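Local coordinates for adhesion and penetration protein autotransporter (Haemophilus influenzae, PDB 3SYJ) that promotes bacterial adherence, aggregation and host-cell invasion as the secreted passenger of a self-associating autotransporter, and probably acts as a serine protease, at residues A[170-174]-A[175-179]; A[323-326]-A[327-330]; A[639-642]-A[643-647]; A[692-695]-A[696-700]. One frame throughout, in Å; residues are numbered along the deposited sequence.

Contact 1 (A[170-174]-A[175-179]); sequences QVAGA and YHYLT
Three aromatic rings of the 175-179 segment meet residues 171-174, where strand 168-172 gives way to loop, each in its own way. The Tyr175 ring carries Ala174 CB on one face, a CH-pi contact in which CB stands 4.0 Å from the ring centroid and 14° off the normal. The His176 ring has the Gly173 backbone N over the centre of one face, while Ala174 O lies in the ring plane at its edge, 3.0 Å from His176 CD2. Tyr177 meets Ala172 obliquely, with Ala172 CB 3.5 Å from Tyr177 CE2, and its hydroxyl end also reaches Val171 CG2.

Tyr177 can reach back because CG sits between the backbone N and the carbonyl carbon (chi1 57°), which turns the ring back toward Ala172. Its hydroxyl is hydrogen-bonded to Tyr9, and the ring of His600 meets the Tyr177 ring with nearly parallel planes. Inside the turn, water 1 joins the two limbs: it lies 3.0 Å from Gly173 O, to which it can donate, and accepts from His176 N at 2.9 Å. Val171 and Ala172 both face Gln159, forming a classic beta bulge just before the chain leaves strand 168-172.

The turn lies in the protease domain, and the Tyr175 side chain is about 6 Å from that of Ser218, the active-site serine by similarity. No direct hydrogen bond spans the two segments; methyl-to-ring packing and a water bridge link them, while backbone bonds to Gln159 and Ser156 hold the turn to its neighbours.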
ATOM      1  N   GLN A 170      23.255  68.355   3.318  1.00 24.11           N
ATOM      2  CA  GLN A 170      22.244  68.348   2.266  1.00 20.37           C
ATOM      3  C   GLN A 170      22.616  67.333   1.202  1.00 21.74           C
ATOM      4  O   GLN A 170      23.565  67.531   0.451  1.00 24.22           O
ATOM      5  CB  GLN A 170      22.081  69.719   1.624  1.00 20.47           C
ATOM      6  CG  GLN A 170      20.851  69.771   0.747  1.00 20.11           C
ATOM      7  CD  GLN A 170      20.742  71.035  -0.069  1.00 28.20           C
ATOM      8  OE1 GLN A 170      20.465  70.983  -1.269  1.00 29.67           O
ATOM      9  NE2 GLN A 170      20.945  72.179   0.574  1.00 26.42           N
ATOM     10  N   VAL A 171      21.867  66.240   1.139  1.00 21.20           N
ATOM     11  CA  VAL A 171      22.244  65.122   0.288  1.00 21.90           C
ATOM     12  C   VAL A 171      21.589  65.181  -1.093  1.00 20.32           C
ATOM     13  O   VAL A 171      22.076  64.565  -2.037  1.00 25.42           O
ATOM     14  CB  VAL A 171      21.926  63.792   0.972  1.00 21.16           C
ATOM     15  CG1 VAL A 171      22.681  63.701   2.301  1.00 20.77           C
ATOM     16  CG2 VAL A 171      20.426  63.664   1.196  1.00 15.00           C
ATOM     17  N   ALA A 172      20.499  65.933  -1.216  1.00 16.37           N
ATOM     18  CA  ALA A 172      19.848  66.107  -2.514  1.00 20.94           C
ATOM     19  C   ALA A 172      19.095  67.436  -2.630  1.00 21.20           C
ATOM     20  O   ALA A 172      18.594  67.969  -1.640  1.00 19.29           O
ATOM     21  CB  ALA A 172      18.915  64.940  -2.808  1.00 16.45           C
ATOM     22  N   GLY A 173      19.019  67.963  -3.848  1.00 17.08           N
ATOM     23  CA  GLY A 173      18.211  69.139  -4.118  1.00 22.00           C
ATOM     24  C   GLY A 173      16.731  68.796  -4.037  1.00 22.88           C
ATOM     25  O   GLY A 173      16.373  67.626  -3.885  1.00 19.97           O
ATOM     26  N   ALA A 174      15.874  69.808  -4.134  1.00 14.94           N
ATOM     27  CA  ALA A 174      14.436  69.595  -4.037  1.00 19.12           C
ATOM     28  C   ALA A 174      13.932  68.869  -5.264  1.00 21.58           C
ATOM     29  O   ALA A 174      14.550  68.939  -6.322  1.00 25.12           O
ATOM     30  CB  ALA A 174      13.707  70.909  -3.885  1.00 19.09           C
ATOM     31  N   TYR A 175      12.810  68.169  -5.105  1.00 19.87           N
ATOM     32  CA  TYR A 175      12.101  67.535  -6.214  1.00 17.66           C
ATOM     33  C   TYR A 175      12.895  66.441  -6.915  1.00 18.08           C
ATOM     34  O   TYR A 175      12.705  66.214  -8.097  1.00 23.44           O
ATOM     35  CB  TYR A 175      11.642  68.577  -7.238  1.00 17.75           C
ATOM     36  CG  TYR A 175      10.987  69.791  -6.616  1.00 17.87           C
ATOM     37  CD1 TYR A 175       9.973  69.653  -5.681  1.00 16.96           C
ATOM     38  CD2 TYR A 175      11.380  71.073  -6.966  1.00 18.79           C
ATOM     39  CE1 TYR A 175       9.375  70.756  -5.108  1.00 18.06           C
ATOM     40  CE2 TYR A 175      10.784  72.189  -6.391  1.00 13.17           C
ATOM     41  CZ  TYR A 175       9.785  72.019  -5.467  1.00 17.30           C
ATOM     42  OH  TYR A 175       9.182  73.115  -4.897  1.00 25.16           O
ATOM     43  N   HIS A 176      13.768  65.757  -6.185  1.00 22.09           N
ATOM     44  CA  HIS A 176      14.514  64.635  -6.749  1.00 22.16           C
ATOM     45  C   HIS A 176      13.846  63.320  -6.375  1.00 19.88           C
ATOM     46  O   HIS A 176      13.722  62.428  -7.201  1.00 25.00           O
ATOM     47  CB  HIS A 176      15.957  64.618  -6.243  1.00 22.75           C
ATOM     48  CG  HIS A 176      16.847  65.634  -6.889  1.00 29.99           C
ATOM     49  ND1 HIS A 176      18.113  65.331  -7.346  1.00 39.63           N
ATOM     50  CD2 HIS A 176      16.662  66.953  -7.140  1.00 27.55           C
ATOM     51  CE1 HIS A 176      18.667  66.416  -7.855  1.00 39.41           C
ATOM     52  NE2 HIS A 176      17.806  67.414  -7.744  1.00 36.91           N
ATOM     53  N   TYR A 177      13.440  63.199  -5.113  1.00 16.73           N
ATOM     54  CA  TYR A 177      12.761  62.001  -4.635  1.00 15.75           C
ATOM     55  C   TYR A 177      11.982  62.262  -3.339  1.00 17.85           C
ATOM     56  O   TYR A 177      12.077  63.339  -2.738  1.00 16.53           O
ATOM     57  CB  TYR A 177      13.754  60.846  -4.447  1.00 18.55           C
ATOM     58  CG  TYR A 177      14.892  61.185  -3.500  1.00 17.76           C
ATOM     59  CD1 TYR A 177      14.726  61.089  -2.124  1.00 15.87           C
ATOM     60  CD2 TYR A 177      16.114  61.620  -3.985  1.00 16.94           C
ATOM     61  CE1 TYR A 177      15.753  61.414  -1.254  1.00 16.40           C
ATOM     62  CE2 TYR A 177      17.140  61.944  -3.136  1.00 20.10           C
ATOM     63  CZ  TYR A 177      16.956  61.840  -1.771  1.00 16.93           C
ATOM     64  OH  TYR A 177      17.991  62.172  -0.932  1.00 20.13           O
ATOM     65  N   LEU A 178      11.204  61.267  -2.923  1.00 15.61           N
ATOM     66  CA  LEU A 178      10.360  61.395  -1.744  1.00 15.22           C
ATOM     67  C   LEU A 178      11.050  60.857  -0.500  1.00 14.52           C
ATOM     68  O   LEU A 178      11.752  59.852  -0.561  1.00 12.05           O
ATOM     69  CB  LEU A 178       9.053  60.629  -1.953  1.00 13.03           C
ATOM     70  CG  LEU A 178       8.143  61.119  -3.082  1.00 14.77           C
ATOM     71  CD1 LEU A 178       7.135  60.048  -3.414  1.00 12.27           C
ATOM     72  CD2 LEU A 178       7.453  62.429  -2.709  1.00 12.14           C
ATOM     73  N   THR A 179      10.848  61.531   0.626  1.00 12.98           N
ATOM     74  CA  THR A 179      11.197  60.972   1.927  1.00 12.04           C
ATOM     75  C   THR A 179      10.003  61.168   2.831  1.00 13.73           C
ATOM     76  O   THR A 179       9.189  62.061   2.596  1.00 13.69           O
ATOM     77  CB  THR A 179      12.419  61.651   2.574  1.00 14.35           C
ATOM     78  OG1 THR A 179      12.190  63.062   2.684  1.00 15.48           O
ATOM     79  CG2 THR A 179      13.666  61.399   1.752  1.00 13.93           C
TER
HETATM   80  O   HOH W   1      14.166  65.698  -3.341  1.00 16.66           O

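Contact 2 (A[323-326]-A[327-330]); sequences RYDG and PNIY
The backbone runs extended through Gly326, at a phi of 146° that glycine readily adopts, then turns at Pro327 and at Asn328, whose phi is positive. This brings the Asn328 side chain back over the preceding residues. Asn328 ND2 donates to Gly326 O at 2.9 Å with a nearly straight N-H...O angle of 164°. The oxygen lies close to the plane of the amide, but the donor stands well above the carbonyl plane of Gly326. A longer, weak bond of 3.4 Å runs from Asn328 ND2 to Tyr324 O. With CG anti to its own carbonyl carbon (chi1 -76°), the amide of Asn328 is turned toward both acceptors.

Water 2 gives the amide a further link, donating to Tyr324 O at 2.9 Å and, weakly, to Asn328 OD1. That oxygen also accepts from Asn103, so both ends of this buried amide are engaged, which is consistent with its modelled orientation. On the other segment, Asp325 OD1 takes the Gly326 N-H at 2.6 Å from above the carboxylate plane, and it makes a salt bridge to Lys316 as well.

Tyr324 packs on His73, Asp114 and Asp115; His73 and Asp115 have, with Ser218, the geometry of a serine-protease triad. The arrangement is a turn bridged by the Asn328 side chain: it leads into strand 329-330, paired antiparallel with strand 315-316, while Tyr324 just before it borders the likely catalytic site.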
ATOM      1  N   ARG A 323       1.997  87.909  -3.537  1.00 31.68           N
ATOM      2  CA  ARG A 323       3.163  87.111  -3.184  1.00 36.47           C
ATOM      3  C   ARG A 323       3.165  85.837  -4.015  1.00 32.26           C
ATOM      4  O   ARG A 323       4.214  85.376  -4.465  1.00 31.37           O
ATOM      5  CB  ARG A 323       3.155  86.774  -1.690  1.00 37.11           C
ATOM      6  CG  ARG A 323       3.111  87.992  -0.781  1.00 42.94           C
ATOM      7  CD  ARG A 323       2.663  87.621   0.631  1.00 49.61           C
ATOM      8  NE  ARG A 323       3.632  86.766   1.307  1.00 60.22           N
ATOM      9  CZ  ARG A 323       3.385  86.122   2.445  1.00 65.03           C
ATOM     10  NH1 ARG A 323       2.193  86.234   3.029  1.00 56.54           N
ATOM     11  NH2 ARG A 323       4.320  85.360   3.002  1.00 64.09           N
ATOM     12  N   TYR A 324       1.974  85.288  -4.235  1.00 29.71           N
ATOM     13  CA  TYR A 324       1.821  84.032  -4.954  1.00 29.81           C
ATOM     14  C   TYR A 324       1.583  84.231  -6.444  1.00 34.33           C
ATOM     15  O   TYR A 324       0.891  83.440  -7.086  1.00 37.86           O
ATOM     16  CB  TYR A 324       0.696  83.212  -4.334  1.00 26.53           C
ATOM     17  CG  TYR A 324       0.765  83.199  -2.834  1.00 28.64           C
ATOM     18  CD1 TYR A 324       1.986  83.120  -2.184  1.00 30.23           C
ATOM     19  CD2 TYR A 324      -0.384  83.267  -2.064  1.00 31.05           C
ATOM     20  CE1 TYR A 324       2.056  83.115  -0.803  1.00 33.02           C
ATOM     21  CE2 TYR A 324      -0.320  83.258  -0.688  1.00 28.50           C
ATOM     22  CZ  TYR A 324       0.898  83.184  -0.064  1.00 33.53           C
ATOM     23  OH  TYR A 324       0.951  83.178   1.311  1.00 40.08           O
ATOM     24  N   ASP A 325       2.164  85.288  -6.995  1.00 34.45           N
ATOM     25  CA  ASP A 325       2.074  85.525  -8.423  1.00 28.12           C
ATOM     26  C   ASP A 325       3.057  84.590  -9.113  1.00 31.63           C
ATOM     27  O   ASP A 325       3.916  83.999  -8.466  1.00 32.15           O
ATOM     28  CB  ASP A 325       2.367  86.989  -8.751  1.00 32.02           C
ATOM     29  CG  ASP A 325       1.861  87.390 -10.126  1.00 37.98           C
ATOM     30  OD1 ASP A 325       1.396  86.500 -10.861  1.00 38.26           O
ATOM     31  OD2 ASP A 325       1.925  88.591 -10.472  1.00 37.31           O
ATOM     32  N   GLY A 326       2.916  84.444 -10.425  1.00 28.83           N
ATOM     33  CA  GLY A 326       3.722  83.509 -11.186  1.00 25.57           C
ATOM     34  C   GLY A 326       2.883  82.947 -12.319  1.00 33.29           C
ATOM     35  O   GLY A 326       1.727  83.343 -12.485  1.00 26.04           O
ATOM     36  N   PRO A 327       3.360  81.935 -13.032  1.00 28.60           N
ATOM     37  CA  PRO A 327       2.622  81.356 -14.150  1.00 27.45           C
ATOM     38  C   PRO A 327       1.174  80.922 -13.876  1.00 33.36           C
ATOM     39  O   PRO A 327       0.310  81.284 -14.615  1.00 29.37           O
ATOM     40  CB  PRO A 327       3.490  80.196 -14.560  1.00 30.72           C
ATOM     41  CG  PRO A 327       4.771  80.536 -14.097  1.00 31.08           C
ATOM     42  CD  PRO A 327       4.622  81.243 -12.849  1.00 24.52           C
ATOM     43  N   ASN A 328       0.909  80.210 -12.802  1.00 33.93           N
ATOM     44  CA  ASN A 328      -0.473  79.926 -12.425  1.00 38.29           C
ATOM     45  C   ASN A 328      -1.366  79.399 -13.554  1.00 40.58           C
ATOM     46  O   ASN A 328      -2.492  79.780 -13.703  1.00 41.86           O
ATOM     47  CB  ASN A 328      -1.115  81.136 -11.809  1.00 28.29           C
ATOM     48  CG  ASN A 328      -0.670  81.369 -10.433  1.00 31.54           C
ATOM     49  OD1 ASN A 328      -1.156  80.759  -9.536  1.00 33.94           O
ATOM     50  ND2 ASN A 328       0.245  82.284 -10.250  1.00 28.43           N
ATOM     51  N   ILE A 329      -0.813  78.511 -14.329  1.00 26.95           N
ATOM     52  CA  ILE A 329      -1.443  78.053 -15.517  1.00 36.38           C
ATOM     53  C   ILE A 329      -2.691  77.222 -15.264  1.00 31.65           C
ATOM     54  O   ILE A 329      -2.682  76.341 -14.459  1.00 32.01           O
ATOM     55  CB  ILE A 329      -0.461  77.304 -16.348  1.00 27.68           C
ATOM     56  CG1 ILE A 329       0.500  78.294 -16.991  1.00 31.85           C
ATOM     57  CG2 ILE A 329      -1.173  76.508 -17.351  1.00 32.51           C
ATOM     58  CD1 ILE A 329       1.801  77.741 -17.292  1.00 28.33           C
ATOM     59  N   TYR A 330      -3.766  77.526 -15.967  1.00 31.14           N
ATOM     60  CA  TYR A 330      -4.937  76.653 -15.999  1.00 26.86           C
ATOM     61  C   TYR A 330      -5.492  76.477 -17.407  1.00 27.02           C
ATOM     62  O   TYR A 330      -4.915  76.972 -18.341  1.00 24.34           O
ATOM     63  CB  TYR A 330      -5.990  77.097 -15.000  1.00 20.54           C
ATOM     64  CG  TYR A 330      -6.904  78.144 -15.479  1.00 28.59           C
ATOM     65  CD1 TYR A 330      -8.256  77.956 -15.481  1.00 29.68           C
ATOM     66  CD2 TYR A 330      -6.426  79.345 -15.930  1.00 30.46           C
ATOM     67  CE1 TYR A 330      -9.077  78.929 -15.915  1.00 32.41           C
ATOM     68  CE2 TYR A 330      -7.237  80.288 -16.359  1.00 30.16           C
ATOM     69  CZ  TYR A 330      -8.563  80.087 -16.354  1.00 29.56           C
ATOM     70  OH  TYR A 330      -9.367  81.059 -16.771  1.00 30.44           O
TER
HETATM   71  O   HOH W   2      -1.773  82.301  -6.635  1.00 28.10           O

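Contact 3 (A[639-642]-A[643-647]); sequences AVVS and RNVSS
Ser642, Arg643 and Val645 carry most of the contact at the bend between strand 638-641 and strand 645-654, where the chain turns at Asn644 with a positive phi. Val645 turns back over the bend, and its CG2 approaches Ser642 O to 3.2 Å, a close methyl-to-carbonyl contact. The same methyl group lies 3.9 Å from Val641 CG1, where the two valine side chains cross at about a right angle. In Val645, CG1 is anti to the backbone N (chi1 177°), leaving CG2 beside that N and directed at the carbonyl of Ser642. The valines thus fill the inner side of the corner.

Arg643 leaves in another direction. Its CG passes Ser642 OG at 3.9 Å, before a bend at chi3 (-65°) brings the guanidinium round to the next side chain. There Arg643 NE donates to Asn644 OD1 at 2.7 Å, almost in line with the carbonyl bond and near the guanidinium plane; Arg643 NH2 adds a weak bond to the same oxygen. One amide oxygen therefore receives two N-H groups. The buried charge is met by a salt bridge to Asp619 and a cation-pi contact with Trp622.

In the beta-solenoid, this corner is enclosed by its neighbours. Ser642 touches Ile672 of strand 669-675 and Ser590 of strand 586-593, Val645 packs on Phe627 of strand 622-629, and Asn644 ND2 bonds to Asn624 OD1 of that same strand.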
ATOM      1  N   ALA A 639      12.454  23.524 -17.205  1.00 22.17           N
ATOM      2  CA  ALA A 639      11.701  24.146 -16.110  1.00 22.00           C
ATOM      3  C   ALA A 639      12.534  24.171 -14.828  1.00 21.35           C
ATOM      4  O   ALA A 639      13.065  23.145 -14.411  1.00 24.27           O
ATOM      5  CB  ALA A 639      10.384  23.398 -15.868  1.00 14.30           C
ATOM      6  N   VAL A 640      12.640  25.335 -14.193  1.00 21.06           N
ATOM      7  CA  VAL A 640      13.466  25.460 -12.996  1.00 19.84           C
ATOM      8  C   VAL A 640      12.679  26.075 -11.850  1.00 21.34           C
ATOM      9  O   VAL A 640      12.077  27.138 -12.005  1.00 22.78           O
ATOM     10  CB  VAL A 640      14.711  26.329 -13.260  1.00 21.21           C
ATOM     11  CG1 VAL A 640      15.583  26.414 -12.005  1.00 21.30           C
ATOM     12  CG2 VAL A 640      15.509  25.785 -14.435  1.00 17.67           C
ATOM     13  N   VAL A 641      12.670  25.398 -10.706  1.00 18.01           N
ATOM     14  CA  VAL A 641      12.073  25.957  -9.497  1.00 17.50           C
ATOM     15  C   VAL A 641      13.204  26.484  -8.620  1.00 21.43           C
ATOM     16  O   VAL A 641      14.016  25.711  -8.108  1.00 21.41           O
ATOM     17  CB  VAL A 641      11.243  24.916  -8.732  1.00 19.18           C
ATOM     18  CG1 VAL A 641      10.532  25.560  -7.549  1.00 16.65           C
ATOM     19  CG2 VAL A 641      10.240  24.246  -9.669  1.00 15.91           C
ATOM     20  N   SER A 642      13.256  27.806  -8.464  1.00 21.22           N
ATOM     21  CA  SER A 642      14.430  28.476  -7.913  1.00 19.15           C
ATOM     22  C   SER A 642      14.123  28.945  -6.493  1.00 19.66           C
ATOM     23  O   SER A 642      13.182  28.461  -5.865  1.00 17.80           O
ATOM     24  CB  SER A 642      14.749  29.740  -8.726  1.00 21.38           C
ATOM     25  OG  SER A 642      16.031  30.257  -8.409  1.00 17.83           O
ATOM     26  N   ARG A 643      14.921  29.884  -5.990  1.00 16.59           N
ATOM     27  CA  ARG A 643      14.973  30.207  -4.565  1.00 16.97           C
ATOM     28  C   ARG A 643      13.720  30.925  -4.098  1.00 17.71           C
ATOM     29  O   ARG A 643      13.045  31.586  -4.885  1.00 15.48           O
ATOM     30  CB  ARG A 643      16.207  31.053  -4.236  1.00 17.77           C
ATOM     31  CG  ARG A 643      16.365  32.318  -5.084  1.00 18.36           C
ATOM     32  CD  ARG A 643      17.451  33.234  -4.514  1.00 16.90           C
ATOM     33  NE  ARG A 643      17.071  33.750  -3.202  1.00 18.40           N
ATOM     34  CZ  ARG A 643      17.772  34.645  -2.511  1.00 19.69           C
ATOM     35  NH1 ARG A 643      18.905  35.137  -3.006  1.00 16.42           N
ATOM     36  NH2 ARG A 643      17.340  35.046  -1.320  1.00 19.41           N
ATOM     37  N   ASN A 644      13.429  30.793  -2.808  1.00 17.16           N
ATOM     38  CA  ASN A 644      12.260  31.411  -2.192  1.00 16.17           C
ATOM     39  C   ASN A 644      10.929  30.988  -2.816  1.00 18.25           C
ATOM     40  O   ASN A 644      10.018  31.800  -3.009  1.00 19.40           O
ATOM     41  CB  ASN A 644      12.408  32.933  -2.125  1.00 15.47           C
ATOM     42  CG  ASN A 644      13.617  33.360  -1.299  1.00 20.89           C
ATOM     43  OD1 ASN A 644      14.682  33.639  -1.850  1.00 15.60           O
ATOM     44  ND2 ASN A 644      13.463  33.385   0.032  1.00 13.62           N
ATOM     45  N   VAL A 645      10.827  29.704  -3.128  1.00 17.36           N
ATOM     46  CA  VAL A 645       9.549  29.097  -3.442  1.00 18.78           C
ATOM     47  C   VAL A 645       9.208  28.202  -2.261  1.00 21.12           C
ATOM     48  O   VAL A 645       9.874  27.191  -2.021  1.00 20.39           O
ATOM     49  CB  VAL A 645       9.598  28.253  -4.728  1.00 18.70           C
ATOM     50  CG1 VAL A 645       8.252  27.593  -4.972  1.00 16.42           C
ATOM     51  CG2 VAL A 645      10.010  29.113  -5.926  1.00 17.19           C
ATOM     52  N   SER A 646       8.188  28.595  -1.504  1.00 18.73           N
ATOM     53  CA  SER A 646       7.804  27.852  -0.316  1.00 20.63           C
ATOM     54  C   SER A 646       7.318  26.472  -0.702  1.00 20.54           C
ATOM     55  O   SER A 646       7.655  25.477  -0.064  1.00 19.78           O
ATOM     56  CB  SER A 646       6.705  28.589   0.445  1.00 19.20           C
ATOM     57  OG  SER A 646       7.222  29.744   1.069  1.00 26.65           O
ATOM     58  N   SER A 647       6.511  26.421  -1.752  1.00 18.18           N
ATOM     59  CA  SER A 647       5.930  25.163  -2.184  1.00 21.53           C
ATOM     60  C   SER A 647       5.487  25.256  -3.626  1.00 20.98           C
ATOM     61  O   SER A 647       5.084  26.322  -4.097  1.00 20.68           O
ATOM     62  CB  SER A 647       4.727  24.801  -1.311  1.00 21.44           C
ATOM     63  OG  SER A 647       3.716  25.788  -1.403  1.00 23.38           O
TER

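Contact 4 (A[692-695]-A[696-700]); sequences TKVI and NSIPK
Val694 O is gripped by both donors of Ser697: the hydroxyl, with Ser697 OG 2.9 Å away, and the backbone, with Ser697 N at 3.0 Å. The hydroxyl comes in only 18° from the carbonyl plane, whereas the backbone N-H stands well above it, so the two donors approach at different elevations. Ser697 OG lies between its own N and carbonyl carbon (chi1 84°), which swings it back over the preceding turn. Ile698 N adds weak bonds to Val694 O and to Ile695 O, both at 3.4 Å.

One residue earlier, an i to i+4 bond is made: Asn696 N donates to Thr692 O at 2.8 Å with an N-H...O angle of 153°. Beside it the Thr692 and Asn696 side chains lie next to each other and point the same way, with Thr692 CG2 3.4 Å from Asn696 ND2. Ile698 CG1 lies 3.4 Å from Val694 O, and its CD1 is a looser 4.3 Å from Val694 CG1. Toward the loop at 698-700, bonds from i+3 donors and weak bonds thus supplement the i to i+4 bond of Asn696.

Helix 692-697 lies between strand 682-688 and strand 701-709, the latter part of the solenoid. Val694 and Ile695 rest on Leu689, Lys693 touches His620, whose carbonyl oxygen also takes a weak bond from Ser697 OG, and Lys700 O is hydrogen-bonded by Gln702 as the chain enters the strand.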
ATOM      1  N   THR A 692      25.784  32.938   4.999  1.00 27.26           N
ATOM      2  CA  THR A 692      25.002  32.200   5.985  1.00 26.19           C
ATOM      3  C   THR A 692      23.607  32.799   6.149  1.00 30.82           C
ATOM      4  O   THR A 692      22.612  32.076   6.253  1.00 29.01           O
ATOM      5  CB  THR A 692      25.726  32.199   7.356  1.00 30.77           C
ATOM      6  OG1 THR A 692      27.042  31.657   7.202  1.00 39.46           O
ATOM      7  CG2 THR A 692      24.966  31.378   8.389  1.00 29.37           C
ATOM      8  N   LYS A 693      23.547  34.125   6.175  1.00 28.33           N
ATOM      9  CA  LYS A 693      22.300  34.847   6.377  1.00 29.01           C
ATOM     10  C   LYS A 693      21.365  34.603   5.205  1.00 31.46           C
ATOM     11  O   LYS A 693      20.165  34.396   5.382  1.00 28.30           O
ATOM     12  CB  LYS A 693      22.589  36.341   6.520  1.00 33.40           C
ATOM     13  CG  LYS A 693      21.356  37.219   6.650  1.00 39.73           C
ATOM     14  CD  LYS A 693      20.697  37.068   8.014  1.00 47.98           C
ATOM     15  CE  LYS A 693      19.742  38.232   8.309  1.00 48.37           C
ATOM     16  NZ  LYS A 693      20.440  39.559   8.420  1.00 43.04           N
ATOM     17  N   VAL A 694      21.929  34.629   4.002  1.00 31.70           N
ATOM     18  CA  VAL A 694      21.164  34.375   2.797  1.00 22.52           C
ATOM     19  C   VAL A 694      20.702  32.924   2.778  1.00 25.81           C
ATOM     20  O   VAL A 694      19.530  32.640   2.552  1.00 27.73           O
ATOM     21  CB  VAL A 694      21.988  34.680   1.536  1.00 25.98           C
ATOM     22  CG1 VAL A 694      21.170  34.400   0.293  1.00 25.62           C
ATOM     23  CG2 VAL A 694      22.472  36.127   1.547  1.00 22.46           C
ATOM     24  N   ILE A 695      21.629  32.008   3.030  1.00 26.14           N
ATOM     25  CA  ILE A 695      21.324  30.586   3.031  1.00 23.97           C
ATOM     26  C   ILE A 695      20.211  30.257   4.012  1.00 24.59           C
ATOM     27  O   ILE A 695      19.301  29.483   3.700  1.00 27.76           O
ATOM     28  CB  ILE A 695      22.573  29.745   3.364  1.00 27.04           C
ATOM     29  CG1 ILE A 695      23.548  29.765   2.188  1.00 26.98           C
ATOM     30  CG2 ILE A 695      22.195  28.311   3.718  1.00 23.81           C
ATOM     31  CD1 ILE A 695      24.953  29.385   2.569  1.00 29.15           C
ATOM     32  N   ASN A 696      20.276  30.854   5.195  1.00 23.72           N
ATOM     33  CA  ASN A 696      19.294  30.564   6.234  1.00 25.15           C
ATOM     34  C   ASN A 696      17.936  31.179   5.940  1.00 23.39           C
ATOM     35  O   ASN A 696      16.940  30.788   6.541  1.00 25.58           O
ATOM     36  CB  ASN A 696      19.786  31.039   7.608  1.00 27.41           C
ATOM     37  CG  ASN A 696      20.890  30.160   8.174  1.00 32.81           C
ATOM     38  OD1 ASN A 696      20.982  28.967   7.868  1.00 31.54           O
ATOM     39  ND2 ASN A 696      21.732  30.749   9.015  1.00 35.84           N
ATOM     40  N   SER A 697      17.898  32.146   5.027  1.00 21.82           N
ATOM     41  CA  SER A 697      16.656  32.839   4.716  1.00 23.96           C
ATOM     42  C   SER A 697      15.860  32.110   3.634  1.00 23.90           C
ATOM     43  O   SER A 697      14.679  32.370   3.441  1.00 24.37           O
ATOM     44  CB  SER A 697      16.933  34.274   4.273  1.00 21.34           C
ATOM     45  OG  SER A 697      17.238  34.310   2.890  1.00 22.48           O
ATOM     46  N   ILE A 698      16.507  31.194   2.931  1.00 22.44           N
ATOM     47  CA  ILE A 698      15.835  30.468   1.865  1.00 19.88           C
ATOM     48  C   ILE A 698      15.131  29.197   2.359  1.00 21.98           C
ATOM     49  O   ILE A 698      15.764  28.310   2.936  1.00 22.88           O
ATOM     50  CB  ILE A 698      16.817  30.127   0.737  1.00 18.85           C
ATOM     51  CG1 ILE A 698      17.465  31.411   0.208  1.00 17.74           C
ATOM     52  CG2 ILE A 698      16.102  29.356  -0.364  1.00 20.23           C
ATOM     53  CD1 ILE A 698      18.525  31.199  -0.844  1.00 18.76           C
ATOM     54  N   PRO A 699      13.809  29.108   2.132  1.00 23.59           N
ATOM     55  CA  PRO A 699      13.011  27.947   2.543  1.00 23.17           C
ATOM     56  C   PRO A 699      13.325  26.714   1.705  1.00 22.16           C
ATOM     57  O   PRO A 699      13.722  26.852   0.547  1.00 21.05           O
ATOM     58  CB  PRO A 699      11.574  28.403   2.258  1.00 20.72           C
ATOM     59  CG  PRO A 699      11.737  29.404   1.164  1.00 23.24           C
ATOM     60  CD  PRO A 699      12.945  30.172   1.593  1.00 22.39           C
ATOM     61  N   LYS A 700      13.162  25.533   2.293  1.00 18.88           N
ATOM     62  CA  LYS A 700      13.272  24.287   1.548  1.00 20.26           C
ATOM     63  C   LYS A 700      11.965  24.050   0.799  1.00 21.84           C
ATOM     64  O   LYS A 700      10.923  23.814   1.408  1.00 20.67           O
ATOM     65  CB  LYS A 700      13.542  23.113   2.488  1.00 23.68           C
ATOM     66  CG  LYS A 700      14.924  23.113   3.113  1.00 31.92           C
ATOM     67  CD  LYS A 700      15.178  21.842   3.904  1.00 36.43           C
ATOM     68  CE  LYS A 700      16.437  21.969   4.763  1.00 46.75           C
ATOM     69  NZ  LYS A 700      16.642  20.758   5.616  1.00 58.77           N
TER

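Overall arrangement
From the N terminus the four contacts follow in series, each a local contact along the chain that closes before the next begins; none nests within or crosses another. Contact 1 closes the turn between strands 168-172 and 179-182 of the protease domain. Contact 2, its centre about 24 Å away, closes the bend before strand 329-330; both lie close to the likely active site. The chain then runs through the solenoid to contact 3, which joins strands 638-641 and 645-654, and contact 4, on helix 692-697. Contacts 3 and 4 touch: Asn644 ND2 lies 3.6 Å from Pro699 CD, and Arg643 NE 3.8 Å from Ile698 CD1, setting the helix exit against the strand corner.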